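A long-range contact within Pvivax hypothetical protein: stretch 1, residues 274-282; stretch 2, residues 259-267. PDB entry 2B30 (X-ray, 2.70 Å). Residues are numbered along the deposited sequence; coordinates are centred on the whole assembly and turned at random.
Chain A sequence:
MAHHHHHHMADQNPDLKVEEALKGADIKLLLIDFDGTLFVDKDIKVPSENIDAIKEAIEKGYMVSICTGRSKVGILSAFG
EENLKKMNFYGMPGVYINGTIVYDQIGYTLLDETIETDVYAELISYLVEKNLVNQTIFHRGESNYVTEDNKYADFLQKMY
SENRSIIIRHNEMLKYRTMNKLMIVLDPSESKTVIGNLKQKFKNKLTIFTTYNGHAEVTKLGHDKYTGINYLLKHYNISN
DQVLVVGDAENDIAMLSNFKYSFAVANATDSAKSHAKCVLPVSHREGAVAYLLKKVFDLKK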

# COMPACT_ATOMS: atom_id res chain seq x y z
N SER A 274 7.81 -14.70 4.02
CA SER A 274 7.60 -14.89 2.58
C SER A 274 7.52 -13.57 1.82
O SER A 274 7.96 -13.50 0.67
CB SER A 274 6.34 -15.72 2.31
OG SER A 274 5.23 -15.21 3.00
N HIS A 275 6.97 -12.53 2.44
CA HIS A 275 6.80 -11.25 1.76
C HIS A 275 8.12 -10.49 1.64
O HIS A 275 8.31 -9.68 0.72
CB HIS A 275 5.72 -10.41 2.44
CG HIS A 275 4.33 -10.80 2.04
ND1 HIS A 275 3.72 -10.31 0.90
CD2 HIS A 275 3.43 -11.64 2.61
CE1 HIS A 275 2.52 -10.85 0.78
NE2 HIS A 275 2.32 -11.65 1.81
N ALA A 276 9.04 -10.78 2.56
CA ALA A 276 10.39 -10.23 2.52
C ALA A 276 11.21 -10.92 1.43
O ALA A 276 10.82 -11.96 0.93
CB ALA A 276 11.06 -10.41 3.87
N LYS A 277 12.34 -10.32 1.07
CA LYS A 277 13.22 -10.90 0.05
C LYS A 277 13.98 -12.06 0.64
O LYS A 277 14.21 -13.08 -0.02
CB LYS A 277 14.23 -9.86 -0.44
CG LYS A 277 14.94 -10.22 -1.75
CD LYS A 277 16.25 -9.44 -1.89
CE LYS A 277 16.49 -8.92 -3.31
NZ LYS A 277 17.76 -8.11 -3.40
N CYS A 278 14.36 -11.90 1.90
CA CYS A 278 15.33 -12.77 2.51
C CYS A 278 15.09 -12.89 4.01
O CYS A 278 14.91 -11.89 4.70
CB CYS A 278 16.70 -12.18 2.23
SG CYS A 278 18.05 -13.18 2.75
N VAL A 279 15.07 -14.13 4.49
CA VAL A 279 14.92 -14.42 5.90
C VAL A 279 16.31 -14.46 6.52
O VAL A 279 17.20 -15.15 6.00
CB VAL A 279 14.24 -15.79 6.14
CG1 VAL A 279 14.05 -16.04 7.66
CG2 VAL A 279 12.91 -15.87 5.40
N LEU A 280 16.51 -13.75 7.62
CA LEU A 280 17.82 -13.75 8.26
C LEU A 280 18.07 -15.10 8.95
O LEU A 280 17.15 -15.74 9.44
CB LEU A 280 17.94 -12.59 9.26
CG LEU A 280 17.96 -11.17 8.65
CD1 LEU A 280 17.77 -10.12 9.72
CD2 LEU A 280 19.25 -10.90 7.90
N PRO A 281 19.33 -15.55 8.99
CA PRO A 281 19.62 -16.79 9.69
C PRO A 281 19.65 -16.61 11.20
O PRO A 281 19.85 -17.58 11.93
CB PRO A 281 21.01 -17.14 9.18
CG PRO A 281 21.65 -15.84 8.92
CD PRO A 281 20.55 -14.96 8.40
N VAL A 282 19.46 -15.39 11.67
CA VAL A 282 19.63 -15.08 13.08
C VAL A 282 18.35 -14.39 13.58
O VAL A 282 17.65 -13.73 12.82
CB VAL A 282 20.93 -14.24 13.25
CG1 VAL A 282 20.70 -12.78 12.87
CG2 VAL A 282 21.49 -14.35 14.64
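Stretch 2 259-267: FKYSFAVAN

Stretch 2 lies beside stretch 1 as a parallel β-strand neighbour, joined mainly by backbone hydrogen bonds and burying 628 Å² over both sides. Direction and register follow from the CA pairs, which rise together in both stretches: Ala276 CA lies 5.2 Å from Ser262 CA, Cys278 CA 5.1 Å from Phe263 CA, Val279 CA 4.7 Å from Ala264 CA, and Leu280 CA 5.1 Å from Val265 CA. Phi/psi values of -109/133, -131/132 and -104/132 at Ser262, Phe263 and Ala264 are extended, matching -150/131 and -90/130 at Cys278 and Val279.

The bonding alternates as parallel strands require. Ala264 N donates to Cys278 O at 3.0 Å (158°), and Ala264 O receives Leu280 N at 2.7 Å and a nearly linear 171°, so Ala264 offers both its polar backbone atoms to stretch 1. Beyond the bridged residues, Ala266 N still reaches Val282 O at 3.2 Å (160°). At the other end, where stretch 1 has just left its helix, Lys277 N is shared between Ser262 O at 3.1 Å and Ser262 OG at 3.0 Å; the p rotamer of Ser262 (chi1 67°) places that hydroxyl within reach. The bond from Cys278 N to Ser262 O, 3.4 Å, is weak.

The two bridges send their side chains to opposite faces of the sheet, and the packing between side chains is partly off register. Phe263 shares one face with Cys278, its CE1 3.6 Å from Cys278 CB, while its CD1 lies 4.0 Å from Leu280 CD2; both neighbours approach the ring obliquely. Ala264 and Val279 point to the other face without their side chains touching; Ala264 CB instead meets Ala276 CB at 3.9 Å. Toward the start of stretch 2, the extended Lys277 side chain runs past the backbone, its CD 3.3 Å from Lys260 O and its NZ 3.7 Å from Tyr261 CE1.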

# COMPACT_ATOMS: atom_id res chain seq x y z
N PHE A 259 9.63 -3.15 -0.80
CA PHE A 259 11.03 -2.77 -0.85
C PHE A 259 11.89 -3.94 -1.30
O PHE A 259 11.49 -5.11 -1.19
CB PHE A 259 11.46 -2.22 0.50
CG PHE A 259 10.94 -0.83 0.75
CD1 PHE A 259 11.37 0.24 -0.04
CD2 PHE A 259 10.02 -0.59 1.76
CE1 PHE A 259 10.89 1.53 0.17
CE2 PHE A 259 9.53 0.70 1.97
CZ PHE A 259 9.97 1.76 1.17
N LYS A 260 13.06 -3.62 -1.86
CA LYS A 260 13.93 -4.61 -2.50
C LYS A 260 14.84 -5.26 -1.49
O LYS A 260 14.99 -6.47 -1.48
CB LYS A 260 14.79 -3.97 -3.61
CG LYS A 260 15.64 -4.99 -4.40
CD LYS A 260 16.68 -4.32 -5.27
CE LYS A 260 16.07 -3.75 -6.52
NZ LYS A 260 16.96 -2.78 -7.21
N TYR A 261 15.48 -4.45 -0.65
CA TYR A 261 16.38 -4.97 0.36
C TYR A 261 15.62 -5.13 1.67
O TYR A 261 15.89 -4.43 2.64
CB TYR A 261 17.62 -4.09 0.49
CG TYR A 261 18.30 -3.95 -0.84
CD1 TYR A 261 18.92 -5.03 -1.44
CD2 TYR A 261 18.26 -2.75 -1.53
CE1 TYR A 261 19.50 -4.92 -2.69
CE2 TYR A 261 18.85 -2.63 -2.78
CZ TYR A 261 19.46 -3.70 -3.35
OH TYR A 261 20.03 -3.55 -4.60
N SER A 262 14.66 -6.06 1.65
CA SER A 262 13.77 -6.30 2.78
C SER A 262 14.11 -7.61 3.43
O SER A 262 14.29 -8.64 2.76
CB SER A 262 12.30 -6.27 2.36
OG SER A 262 11.96 -7.36 1.51
N PHE A 263 14.20 -7.58 4.75
CA PHE A 263 14.68 -8.72 5.50
C PHE A 263 13.76 -9.05 6.65
O PHE A 263 13.36 -8.16 7.40
CB PHE A 263 16.09 -8.43 6.01
CG PHE A 263 17.10 -8.33 4.91
CD1 PHE A 263 17.77 -9.47 4.47
CD2 PHE A 263 17.37 -7.13 4.29
CE1 PHE A 263 18.70 -9.39 3.44
CE2 PHE A 263 18.29 -7.04 3.26
CZ PHE A 263 18.95 -8.18 2.83
N ALA A 264 13.41 -10.33 6.79
CA ALA A 264 12.62 -10.80 7.93
C ALA A 264 13.51 -11.54 8.91
O ALA A 264 14.30 -12.39 8.52
CB ALA A 264 11.49 -11.68 7.48
N VAL A 265 13.40 -11.21 10.19
CA VAL A 265 14.16 -11.91 11.23
C VAL A 265 13.77 -13.39 11.27
O VAL A 265 12.67 -13.77 10.86
CB VAL A 265 13.95 -11.29 12.64
CG1 VAL A 265 14.83 -10.07 12.83
CG2 VAL A 265 12.48 -10.94 12.89
N ALA A 266 14.70 -14.21 11.76
CA ALA A 266 14.46 -15.65 11.94
C ALA A 266 13.17 -15.94 12.70
O ALA A 266 12.47 -16.91 12.40
CB ALA A 266 15.63 -16.26 12.68
N ASN A 267 12.86 -15.09 13.68
CA ASN A 267 11.63 -15.24 14.46
C ASN A 267 10.38 -14.61 13.83
O ASN A 267 9.33 -14.52 14.46
CB ASN A 267 11.81 -14.69 15.88
CG ASN A 267 12.39 -13.29 15.90
OD1 ASN A 267 13.57 -13.08 15.64
ND2 ASN A 267 11.56 -12.32 16.26